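Local coordinates for ABC transporter ATP-binding protein (Sulfolobus tokodaii, PDB 2PJZ) that probably binds and hydrolyses ATP as the nucleotide-binding subunit of an ABC transporter, perhaps one that carries cobalt, at residues Q3-I9 against P55-F61; L21-L26 against L199-L204; E85-N91 against I121-Y127. All coordinates share one frame. Residue numbers count along the deposited sequence, not the author numbering.

Contact 1 (Q3-I9 against P55-F61); sequences QLKNVGI and PYSGNIF. With SO4 (sulfate ion), chain F.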
loop_
_atom_site.group_PDB
_atom_site.type_symbol
_atom_site.label_atom_id
_atom_site.label_comp_id
_atom_site.label_asym_id
_atom_site.label_seq_id
_atom_site.Cartn_x
_atom_site.Cartn_y
_atom_site.Cartn_z
ATOM N N GLN A 3 -9.364 8.230 -7.953
ATOM C CA GLN A 3 -9.336 9.653 -7.577
ATOM C C GLN A 3 -9.781 9.778 -6.126
ATOM O O GLN A 3 -10.891 9.348 -5.804
ATOM C CB GLN A 3 -10.303 10.484 -8.397
ATOM C CG GLN A 3 -10.035 10.536 -9.900
ATOM C CD GLN A 3 -11.261 11.020 -10.625
ATOM O OE1 GLN A 3 -12.082 10.212 -11.074
ATOM N NE2 GLN A 3 -11.433 12.344 -10.688
ATOM N N LEU A 4 -8.923 10.351 -5.273
ATOM C CA LEU A 4 -9.371 10.772 -3.918
ATOM C C LEU A 4 -9.571 12.250 -3.984
ATOM O O LEU A 4 -8.619 13.023 -4.314
ATOM C CB LEU A 4 -8.353 10.404 -2.816
ATOM C CG LEU A 4 -8.276 8.942 -2.349
ATOM C CD1 LEU A 4 -7.982 7.954 -3.485
ATOM C CD2 LEU A 4 -7.246 8.818 -1.227
ATOM N N LYS A 5 -10.802 12.708 -3.749
ATOM C CA LYS A 5 -11.093 14.155 -3.843
ATOM C C LYS A 5 -11.568 14.711 -2.508
ATOM O O LYS A 5 -12.741 14.558 -2.149
ATOM C CB LYS A 5 -12.135 14.487 -4.936
ATOM C CG LYS A 5 -11.939 13.799 -6.300
ATOM C CD LYS A 5 -10.641 14.182 -7.017
ATOM C CE LYS A 5 -10.644 15.635 -7.575
ATOM N NZ LYS A 5 -9.376 15.936 -8.323
ATOM N N ASN A 6 -10.641 15.336 -1.788
ATOM C CA ASN A 6 -10.874 15.949 -0.474
ATOM C C ASN A 6 -11.360 14.902 0.545
ATOM O O ASN A 6 -12.389 15.079 1.207
ATOM C CB ASN A 6 -11.910 17.089 -0.584
ATOM C CG ASN A 6 -11.938 17.968 0.666
ATOM O OD1 ASN A 6 -10.889 18.274 1.230
ATOM N ND2 ASN A 6 -13.128 18.356 1.098
ATOM N N VAL A 7 -10.613 13.810 0.649
ATOM C CA VAL A 7 -10.971 12.723 1.566
ATOM C C VAL A 7 -10.552 13.058 3.004
ATOM O O VAL A 7 -9.464 13.590 3.229
ATOM C CB VAL A 7 -10.338 11.388 1.101
ATOM C CG1 VAL A 7 -10.606 10.249 2.123
ATOM C CG2 VAL A 7 -10.952 11.016 -0.252
ATOM N N GLY A 8 -11.424 12.757 3.961
ATOM C CA GLY A 8 -11.056 12.898 5.385
ATOM C C GLY A 8 -11.433 11.581 6.049
ATOM O O GLY A 8 -12.426 10.932 5.660
ATOM N N ILE A 9 -10.635 11.129 7.011
ATOM C CA ILE A 9 -11.001 9.941 7.763
ATOM C C ILE A 9 -10.530 10.091 9.190
ATOM O O ILE A 9 -9.441 10.601 9.434
ATOM C CB ILE A 9 -10.403 8.628 7.189
ATOM C CG1 ILE A 9 -10.268 8.667 5.657
ATOM C CG2 ILE A 9 -11.247 7.448 7.669
ATOM C CD1 ILE A 9 -9.531 7.499 5.057
ATOM N N PRO A 55 -16.282 4.221 6.411
ATOM C CA PRO A 55 -16.814 5.500 5.941
ATOM C C PRO A 55 -15.701 6.553 5.926
ATOM O O PRO A 55 -14.686 6.402 6.629
ATOM C CB PRO A 55 -17.845 5.896 6.991
ATOM C CG PRO A 55 -17.593 5.040 8.173
ATOM C CD PRO A 55 -16.752 3.864 7.762
ATOM N N TYR A 56 -15.928 7.610 5.151
ATOM C CA TYR A 56 -14.944 8.677 4.947
ATOM C C TYR A 56 -15.746 9.914 4.528
ATOM O O TYR A 56 -16.869 9.794 3.994
ATOM C CB TYR A 56 -13.922 8.277 3.808
ATOM C CG TYR A 56 -14.592 7.823 2.528
ATOM C CD1 TYR A 56 -14.823 8.721 1.496
ATOM C CD2 TYR A 56 -15.039 6.488 2.373
ATOM C CE1 TYR A 56 -15.493 8.323 0.302
ATOM C CE2 TYR A 56 -15.721 6.086 1.208
ATOM C CZ TYR A 56 -15.936 7.001 0.198
ATOM O OH TYR A 56 -16.608 6.628 -0.949
ATOM N N SER A 57 -15.172 11.095 4.722
ATOM C CA SER A 57 -15.744 12.302 4.110
ATOM C C SER A 57 -15.070 12.537 2.747
ATOM O O SER A 57 -13.980 11.965 2.476
ATOM C CB SER A 57 -15.563 13.499 5.026
ATOM O OG SER A 57 -14.183 13.763 5.250
ATOM N N GLY A 58 -15.704 13.361 1.915
ATOM C CA GLY A 58 -15.235 13.576 0.532
ATOM C C GLY A 58 -15.624 12.391 -0.354
ATOM O O GLY A 58 -16.552 11.618 -0.036
ATOM N N ASN A 59 -14.908 12.230 -1.459
ATOM C CA ASN A 59 -15.308 11.275 -2.498
ATOM C C ASN A 59 -14.121 10.524 -2.999
ATOM O O ASN A 59 -13.015 11.059 -3.052
ATOM C CB ASN A 59 -16.003 12.039 -3.638
ATOM C CG ASN A 59 -17.364 12.568 -3.194
ATOM O OD1 ASN A 59 -17.515 13.769 -2.875
ATOM N ND2 ASN A 59 -18.282 11.664 -2.982
ATOM N N ILE A 60 -14.331 9.247 -3.323
ATOM C CA ILE A 60 -13.288 8.399 -3.906
ATOM C C ILE A 60 -13.919 7.752 -5.128
ATOM O O ILE A 60 -14.976 7.085 -5.015
ATOM C CB ILE A 60 -12.808 7.266 -2.913
ATOM C CG1 ILE A 60 -12.241 7.902 -1.604
ATOM C CG2 ILE A 60 -11.753 6.328 -3.602
ATOM C CD1 ILE A 60 -11.954 6.930 -0.424
ATOM N N PHE A 61 -13.271 7.918 -6.288
ATOM C CA PHE A 61 -13.793 7.352 -7.548
ATOM C C PHE A 61 -12.851 6.316 -8.123
ATOM O O PHE A 61 -11.650 6.587 -8.246
ATOM C CB PHE A 61 -14.020 8.456 -8.616
ATOM C CG PHE A 61 -15.005 9.531 -8.183
ATOM C CD1 PHE A 61 -16.380 9.415 -8.468
ATOM C CD2 PHE A 61 -14.561 10.613 -7.470
ATOM C CE1 PHE A 61 -17.298 10.423 -8.065
ATOM C CE2 PHE A 61 -15.452 11.650 -7.080
ATOM C CZ PHE A 61 -16.838 11.524 -7.350
HETATM S S SO4 F . -14.172 13.334 8.669
HETATM O O1 SO4 F . -13.150 13.336 9.809
HETATM O O2 SO4 F . -15.649 13.600 8.967
HETATM O O3 SO4 F . -13.778 14.359 7.683
HETATM O O4 SO4 F . -14.039 12.014 8.021
HETATM O O HOH W 1 -12.013 7.550 -11.203
HETATM O O HOH W 2 -15.071 15.556 -2.653
HETATM O O HOH W 3 -13.376 15.720 3.522
#
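Two neighbouring strands of an antiparallel sheet meet here, strand 2-11 near the N-terminus and strand 59-62, and the pairing illustrates how a ladder of backbone bonds can survive a break in register. Gln-3 and Phe-61 exchange a reciprocal pair (Gln-3 N to Phe-61 O and Phe-61 N to Gln-3 O, both 2.8 Å), and Lys-5 N reaches Asn-59 O at 2.8 Å, with a longer return bond from Asn-59 N to Lys-5 O of 3.3 Å. The ladder then slips by one residue and resumes with Gly-8 and Ser-57, where Ser-57 N lies 2.9 Å from Gly-8 O. The slip is a beta bulge; on the other edge of strand 2-11, Asn-6 and Val-7 together face Ile-24 as a G1 bulge. Gly-58 suits the corner: its phi is positive, and a CB there would collide with Asn-6 O. Leu-4, Ile-60 and Val-7 form the buried side, Val-7 CG2 lying 3.6 Å from Ile-60 CG1, and helix 43-50 packs against Leu-4 and Ile-9. Towards solvent, a water joins Lys-5 O to Asn-59 OD1, while Ser-57 OG donates to a sulfate, O3 at 2.5 Å, probably from the crystallisation liquor. Such pairing is characteristic of the antiparallel beta subdomain of ABC ATPases, which adjoins the P-loop core.

Contact 2 (L21-L26 against L199-L204); sequences LENINL and LVGNRL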
loop_
_atom_site.group_PDB
_atom_site.type_symbol
_atom_site.label_atom_id
_atom_site.label_comp_id
_atom_site.label_asym_id
_atom_site.label_seq_id
_atom_site.Cartn_x
_atom_site.Cartn_y
_atom_site.Cartn_z
ATOM N N LEU A 21 -7.225 12.466 9.321
ATOM C CA LEU A 21 -6.629 12.914 8.073
ATOM C C LEU A 21 -7.678 13.803 7.418
ATOM O O LEU A 21 -8.885 13.489 7.446
ATOM C CB LEU A 21 -6.383 11.718 7.156
ATOM C CG LEU A 21 -5.338 10.705 7.602
ATOM C CD1 LEU A 21 -5.235 9.554 6.622
ATOM C CD2 LEU A 21 -4.020 11.435 7.646
ATOM N N GLU A 22 -7.258 14.933 6.866
ATOM C CA GLU A 22 -8.210 15.776 6.147
ATOM C C GLU A 22 -7.593 16.211 4.825
ATOM O O GLU A 22 -6.359 16.192 4.679
ATOM C CB GLU A 22 -8.599 17.027 6.960
ATOM C CG GLU A 22 -9.201 16.726 8.324
ATOM C CD GLU A 22 -10.627 16.192 8.266
ATOM O OE1 GLU A 22 -11.301 16.314 7.215
ATOM O OE2 GLU A 22 -11.076 15.665 9.302
ATOM N N ASN A 23 -8.450 16.596 3.885
ATOM C CA ASN A 23 -8.018 17.194 2.618
ATOM C C ASN A 23 -7.012 16.304 1.864
ATOM O O ASN A 23 -5.980 16.771 1.332
ATOM C CB ASN A 23 -7.427 18.599 2.878
ATOM C CG ASN A 23 -8.316 19.448 3.772
ATOM O OD1 ASN A 23 -7.878 19.896 4.854
ATOM N ND2 ASN A 23 -9.553 19.657 3.360
ATOM N N ILE A 24 -7.291 15.004 1.835
ATOM C CA ILE A 24 -6.401 14.078 1.145
ATOM C C ILE A 24 -6.806 14.061 -0.308
ATOM O O ILE A 24 -7.955 13.716 -0.634
ATOM C CB ILE A 24 -6.423 12.649 1.733
ATOM C CG1 ILE A 24 -6.015 12.670 3.223
ATOM C CG2 ILE A 24 -5.533 11.647 0.877
ATOM C CD1 ILE A 24 -4.580 13.243 3.546
ATOM N N ASN A 25 -5.856 14.411 -1.179
ATOM C CA ASN A 25 -6.114 14.421 -2.624
ATOM C C ASN A 25 -5.072 13.585 -3.383
ATOM O O ASN A 25 -3.869 13.660 -3.098
ATOM C CB ASN A 25 -6.098 15.838 -3.144
ATOM C CG ASN A 25 -7.247 16.656 -2.642
ATOM O OD1 ASN A 25 -8.393 16.460 -3.046
ATOM N ND2 ASN A 25 -6.944 17.616 -1.757
ATOM N N LEU A 26 -5.527 12.749 -4.312
ATOM C CA LEU A 26 -4.608 11.914 -5.071
ATOM C C LEU A 26 -5.298 11.438 -6.353
ATOM O O LEU A 26 -6.461 11.056 -6.296
ATOM C CB LEU A 26 -4.200 10.674 -4.247
ATOM C CG LEU A 26 -3.318 9.617 -4.917
ATOM C CD1 LEU A 26 -1.932 10.177 -5.139
ATOM C CD2 LEU A 26 -3.243 8.335 -4.099
ATOM N N LEU A 199 2.971 9.989 3.359
ATOM C CA LEU A 199 1.862 10.453 4.213
ATOM C C LEU A 199 2.536 11.024 5.465
ATOM O O LEU A 199 2.879 10.259 6.369
ATOM C CB LEU A 199 0.922 9.287 4.554
ATOM C CG LEU A 199 -0.411 9.588 5.265
ATOM C CD1 LEU A 199 -1.278 10.617 4.514
ATOM C CD2 LEU A 199 -1.145 8.311 5.439
ATOM N N VAL A 200 2.715 12.347 5.478
ATOM C CA VAL A 200 3.288 13.128 6.619
ATOM C C VAL A 200 2.779 14.558 6.584
ATOM O O VAL A 200 2.329 15.030 5.563
ATOM C CB VAL A 200 4.857 13.202 6.594
ATOM C CG1 VAL A 200 5.460 11.886 7.027
ATOM C CG2 VAL A 200 5.364 13.620 5.219
ATOM N N GLY A 201 2.867 15.278 7.698
ATOM C CA GLY A 201 2.396 16.665 7.727
ATOM C C GLY A 201 0.907 16.699 7.513
ATOM O O GLY A 201 0.363 17.613 6.868
ATOM N N ASN A 202 0.246 15.643 7.991
ATOM C CA ASN A 202 -1.191 15.512 7.845
ATOM C C ASN A 202 -1.583 15.681 6.359
ATOM O O ASN A 202 -2.642 16.197 6.017
ATOM C CB ASN A 202 -1.895 16.487 8.859
ATOM C CG ASN A 202 -1.432 16.277 10.379
ATOM O OD1 ASN A 202 -1.102 17.228 11.087
ATOM N ND2 ASN A 202 -1.423 15.052 10.838
ATOM N N ARG A 203 -0.698 15.248 5.443
ATOM C CA ARG A 203 -0.898 15.421 3.988
ATOM C C ARG A 203 -0.316 14.252 3.175
ATOM O O ARG A 203 0.583 13.567 3.638
ATOM C CB ARG A 203 -0.166 16.686 3.504
ATOM C CG ARG A 203 -0.709 18.041 3.985
ATOM C CD ARG A 203 0.442 19.073 4.123
ATOM N NE ARG A 203 0.072 20.165 5.028
ATOM C CZ ARG A 203 -0.480 21.317 4.642
ATOM N NH1 ARG A 203 -0.718 21.558 3.356
ATOM N NH2 ARG A 203 -0.798 22.236 5.552
ATOM N N LEU A 204 -0.812 14.039 1.965
ATOM C CA LEU A 204 -0.166 13.117 1.036
ATOM C C LEU A 204 0.758 13.930 0.133
ATOM O O LEU A 204 0.269 14.725 -0.684
ATOM C CB LEU A 204 -1.204 12.421 0.189
ATOM C CG LEU A 204 -1.037 11.032 -0.392
ATOM C CD1 LEU A 204 -0.425 9.984 0.564
ATOM C CD2 LEU A 204 -2.448 10.556 -0.825
HETATM O O HOH W 4 -4.662 15.956 7.559
HETATM O O HOH W 5 -1.337 14.238 -3.754
#
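The hydrophobic seam between the antiparallel and the mixed sheet of an ABC ATPase runs through this contact, in which strand 17-28 of the antiparallel sheet lies over the hairpin joining strands 195-200 and 203-209. Ile-24 is central: its CG2 lies 3.7 Å from Leu-204 CD2, and its CD1 lies 4.3 Å from Leu-199 CD1. Leu-26 CB also meets Leu-204 CD2, at 3.8 Å, and Leu-21 CD2 approaches Leu-199 CD1 at 4.2 Å. The hairpin closes the edge of the mixed sheet, whose parallel core is the kind found in P-loop NTPases, and its two-residue turn, Gly-201 and Asn-202, is closed by Val-200 N to Arg-203 O at 3.1 Å and Arg-203 N to Val-200 O at 3.0 Å. Leu-199 also packs on Ile-35 of strand 32-36, which leads into the probable Walker A loop. With no direct backbone pairing between the segments, water supplies polar links, the firmer through a molecule that accepts from Glu-22 N at 2.9 Å and lies 2.6 Å from Asn-202 O.

Contact 3 (E85-N91 against I121-Y127); sequences EIGVTVN and ILRRKLY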
loop_
_atom_site.group_PDB
_atom_site.type_symbol
_atom_site.label_atom_id
_atom_site.label_comp_id
_atom_site.label_asym_id
_atom_site.label_seq_id
_atom_site.Cartn_x
_atom_site.Cartn_y
_atom_site.Cartn_z
ATOM N N GLU A 85 -12.175 -14.191 4.842
ATOM C CA GLU A 85 -12.841 -14.722 6.027
ATOM C C GLU A 85 -11.854 -15.579 6.778
ATOM O O GLU A 85 -11.540 -16.694 6.369
ATOM C CB GLU A 85 -14.110 -15.482 5.659
ATOM C CG GLU A 85 -15.217 -14.587 5.131
ATOM C CD GLU A 85 -16.331 -15.380 4.472
ATOM O OE1 GLU A 85 -16.472 -16.591 4.792
ATOM O OE2 GLU A 85 -17.064 -14.798 3.630
ATOM N N ILE A 86 -11.349 -15.020 7.870
ATOM C CA ILE A 86 -10.276 -15.632 8.619
ATOM C C ILE A 86 -10.701 -17.065 9.019
ATOM O O ILE A 86 -9.896 -17.995 8.964
ATOM C CB ILE A 86 -9.811 -14.676 9.796
ATOM C CG1 ILE A 86 -8.317 -14.337 9.683
ATOM C CG2 ILE A 86 -10.164 -15.209 11.168
ATOM C CD1 ILE A 86 -7.797 -13.406 10.793
ATOM N N GLY A 87 -11.993 -17.237 9.306
ATOM C CA GLY A 87 -12.559 -18.485 9.829
ATOM C C GLY A 87 -12.586 -19.717 8.931
ATOM O O GLY A 87 -12.356 -20.835 9.423
ATOM N N VAL A 88 -12.877 -19.539 7.635
ATOM C CA VAL A 88 -12.884 -20.683 6.691
ATOM C C VAL A 88 -11.498 -21.034 6.147
ATOM O O VAL A 88 -10.513 -20.294 6.326
ATOM C CB VAL A 88 -13.870 -20.502 5.488
ATOM C CG1 VAL A 88 -15.309 -20.715 5.914
ATOM C CG2 VAL A 88 -13.699 -19.149 4.830
ATOM N N THR A 89 -11.430 -22.147 5.433
ATOM C CA THR A 89 -10.171 -22.578 4.864
ATOM C C THR A 89 -9.740 -21.686 3.686
ATOM O O THR A 89 -10.569 -20.987 3.081
ATOM C CB THR A 89 -10.200 -24.078 4.477
ATOM O OG1 THR A 89 -8.861 -24.563 4.371
ATOM C CG2 THR A 89 -10.913 -24.307 3.153
ATOM N N VAL A 90 -8.445 -21.702 3.378
ATOM C CA VAL A 90 -7.922 -20.992 2.203
ATOM C C VAL A 90 -8.623 -21.490 0.942
ATOM O O VAL A 90 -9.017 -20.704 0.096
ATOM C CB VAL A 90 -6.397 -21.201 2.036
ATOM C CG1 VAL A 90 -5.917 -20.695 0.665
ATOM C CG2 VAL A 90 -5.641 -20.541 3.191
ATOM N N ASN A 91 -8.782 -22.806 0.825
ATOM C CA ASN A 91 -9.440 -23.381 -0.349
ATOM C C ASN A 91 -10.856 -22.828 -0.511
ATOM O O ASN A 91 -11.286 -22.515 -1.622
ATOM C CB ASN A 91 -9.404 -24.921 -0.267
ATOM C CG ASN A 91 -9.879 -25.587 -1.510
ATOM O OD1 ASN A 91 -9.579 -25.168 -2.629
ATOM N ND2 ASN A 91 -10.625 -26.668 -1.325
ATOM N N ILE A 121 -1.476 -25.933 2.647
ATOM C CA ILE A 121 -1.903 -24.598 3.081
ATOM C C ILE A 121 -3.347 -24.318 2.648
ATOM O O ILE A 121 -4.065 -23.605 3.343
ATOM C CB ILE A 121 -0.906 -23.489 2.625
ATOM C CG1 ILE A 121 -1.027 -22.232 3.495
ATOM C CG2 ILE A 121 -1.058 -23.172 1.144
ATOM C CD1 ILE A 121 0.109 -21.248 3.288
ATOM N N LEU A 122 -3.777 -24.928 1.536
ATOM C CA LEU A 122 -5.161 -24.816 1.044
ATOM C C LEU A 122 -6.165 -25.303 2.068
ATOM O O LEU A 122 -7.230 -24.716 2.254
ATOM C CB LEU A 122 -5.367 -25.657 -0.226
ATOM C CG LEU A 122 -4.966 -25.127 -1.596
ATOM C CD1 LEU A 122 -3.456 -25.124 -1.753
ATOM C CD2 LEU A 122 -5.593 -25.980 -2.690
ATOM N N ARG A 123 -5.802 -26.402 2.724
ATOM C CA ARG A 123 -6.669 -27.087 3.659
ATOM C C ARG A 123 -6.734 -26.372 4.999
ATOM O O ARG A 123 -7.613 -26.645 5.803
ATOM C CB ARG A 123 -6.189 -28.533 3.823
ATOM C CG ARG A 123 -6.078 -29.271 2.480
ATOM C CD ARG A 123 -6.034 -30.780 2.650
ATOM N NE ARG A 123 -6.493 -31.453 1.434
ATOM C CZ ARG A 123 -6.644 -32.772 1.295
ATOM N NH1 ARG A 123 -6.378 -33.599 2.303
ATOM N NH2 ARG A 123 -7.068 -33.267 0.138
ATOM N N ARG A 124 -5.808 -25.444 5.220
ATOM C CA ARG A 124 -5.724 -24.696 6.475
ATOM C C ARG A 124 -6.716 -23.535 6.545
ATOM O O ARG A 124 -7.033 -22.906 5.529
ATOM C CB ARG A 124 -4.298 -24.193 6.684
ATOM C CG ARG A 124 -3.265 -25.315 6.706
ATOM C CD ARG A 124 -1.903 -24.832 7.187
ATOM N NE ARG A 124 -1.911 -24.514 8.609
ATOM C CZ ARG A 124 -0.970 -23.811 9.235
ATOM N NH1 ARG A 124 0.081 -23.327 8.577
ATOM N NH2 ARG A 124 -1.085 -23.589 10.534
ATOM N N LYS A 125 -7.219 -23.265 7.744
ATOM C CA LYS A 125 -8.048 -22.092 7.973
ATOM C C LYS A 125 -7.170 -20.842 7.964
ATOM O O LYS A 125 -6.046 -20.871 8.469
ATOM C CB LYS A 125 -8.831 -22.211 9.285
ATOM C CG LYS A 125 -9.476 -23.582 9.522
ATOM C CD LYS A 125 -10.926 -23.472 9.986
ATOM C CE LYS A 125 -11.435 -24.776 10.614
ATOM N NZ LYS A 125 -10.838 -25.095 11.967
ATOM N N LEU A 126 -7.678 -19.759 7.366
ATOM C CA LEU A 126 -6.888 -18.531 7.185
ATOM C C LEU A 126 -6.408 -17.916 8.502
ATOM O O LEU A 126 -5.238 -17.552 8.621
ATOM C CB LEU A 126 -7.642 -17.477 6.341
ATOM C CG LEU A 126 -6.881 -16.166 6.045
ATOM C CD1 LEU A 126 -5.514 -16.409 5.420
ATOM C CD2 LEU A 126 -7.682 -15.215 5.164
ATOM N N TYR A 127 -7.310 -17.816 9.479
ATOM C CA TYR A 127 -6.995 -17.266 10.815
ATOM C C TYR A 127 -5.790 -17.940 11.470
ATOM O O TYR A 127 -5.122 -17.351 12.312
ATOM C CB TYR A 127 -8.206 -17.403 11.750
ATOM C CG TYR A 127 -8.554 -18.845 12.025
ATOM C CD1 TYR A 127 -7.716 -19.641 12.818
ATOM C CD2 TYR A 127 -9.698 -19.428 11.474
ATOM C CE1 TYR A 127 -7.984 -20.973 13.046
ATOM C CE2 TYR A 127 -10.003 -20.766 11.713
ATOM C CZ TYR A 127 -9.127 -21.542 12.496
ATOM O OH TYR A 127 -9.388 -22.876 12.774
#
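Backbone amides and carbonyls interlock where the chain enters helix 90-100. Val-90 N donates to Arg-124 O and Asn-91 N to Leu-122 O, each at 2.8 Å, so two amides at the start of the helix, which lack acceptors within its first turn, find them in the loop 121-127. Thr-89, at the N-cap position, places OG1 2.7 Å from both Leu-122 O and Arg-124 O; its single proton could serve either. Farther back, Leu-126 N bonds to Val-88 O at 3.1 Å and Tyr-127 N reaches Ile-86 O at 2.6 Å, a length less certain because that oxygen is crowded in the model. Beneath this network the CA-to-CB bonds of Val-90 and Leu-126 point toward the opposite segment, and Val-90 CG2 comes within 3.4 Å of Ile-121 O. This is the helical subdomain of the ABC ATPase: Val-90 packs against Phe-108 of helix 105-114 and Val-137 of helix 131-144, Leu-122 rests on Leu-109 and Leu-112, and Leu-126 touches Ile-93 of helix 90-100.

How the contacts relate
Taken together, the three contacts show how interaction chemistry follows architecture. Contacts 1 and 2 share the antiparallel sheet, since strands 2-11 and 17-28 are neighbours in it, and they touch directly: Leu-4 N lies 2.8 Å from Leu-26 O, probably a hydrogen bond. Contact 1 works within that sheet through main-chain bonds, whereas contact 2 joins it to the mixed sheet through aliphatic side chains. Contact 3 stands apart, its centre about 33 Å from that of contact 1, and ties loop to helix start by amide-carbonyl bonds. All are partly buried, but the centre of contact 2 lies nearest that of the chain (about 15 Å), contact 1 slightly farther (17 Å) and contact 3 farthest out (23 Å).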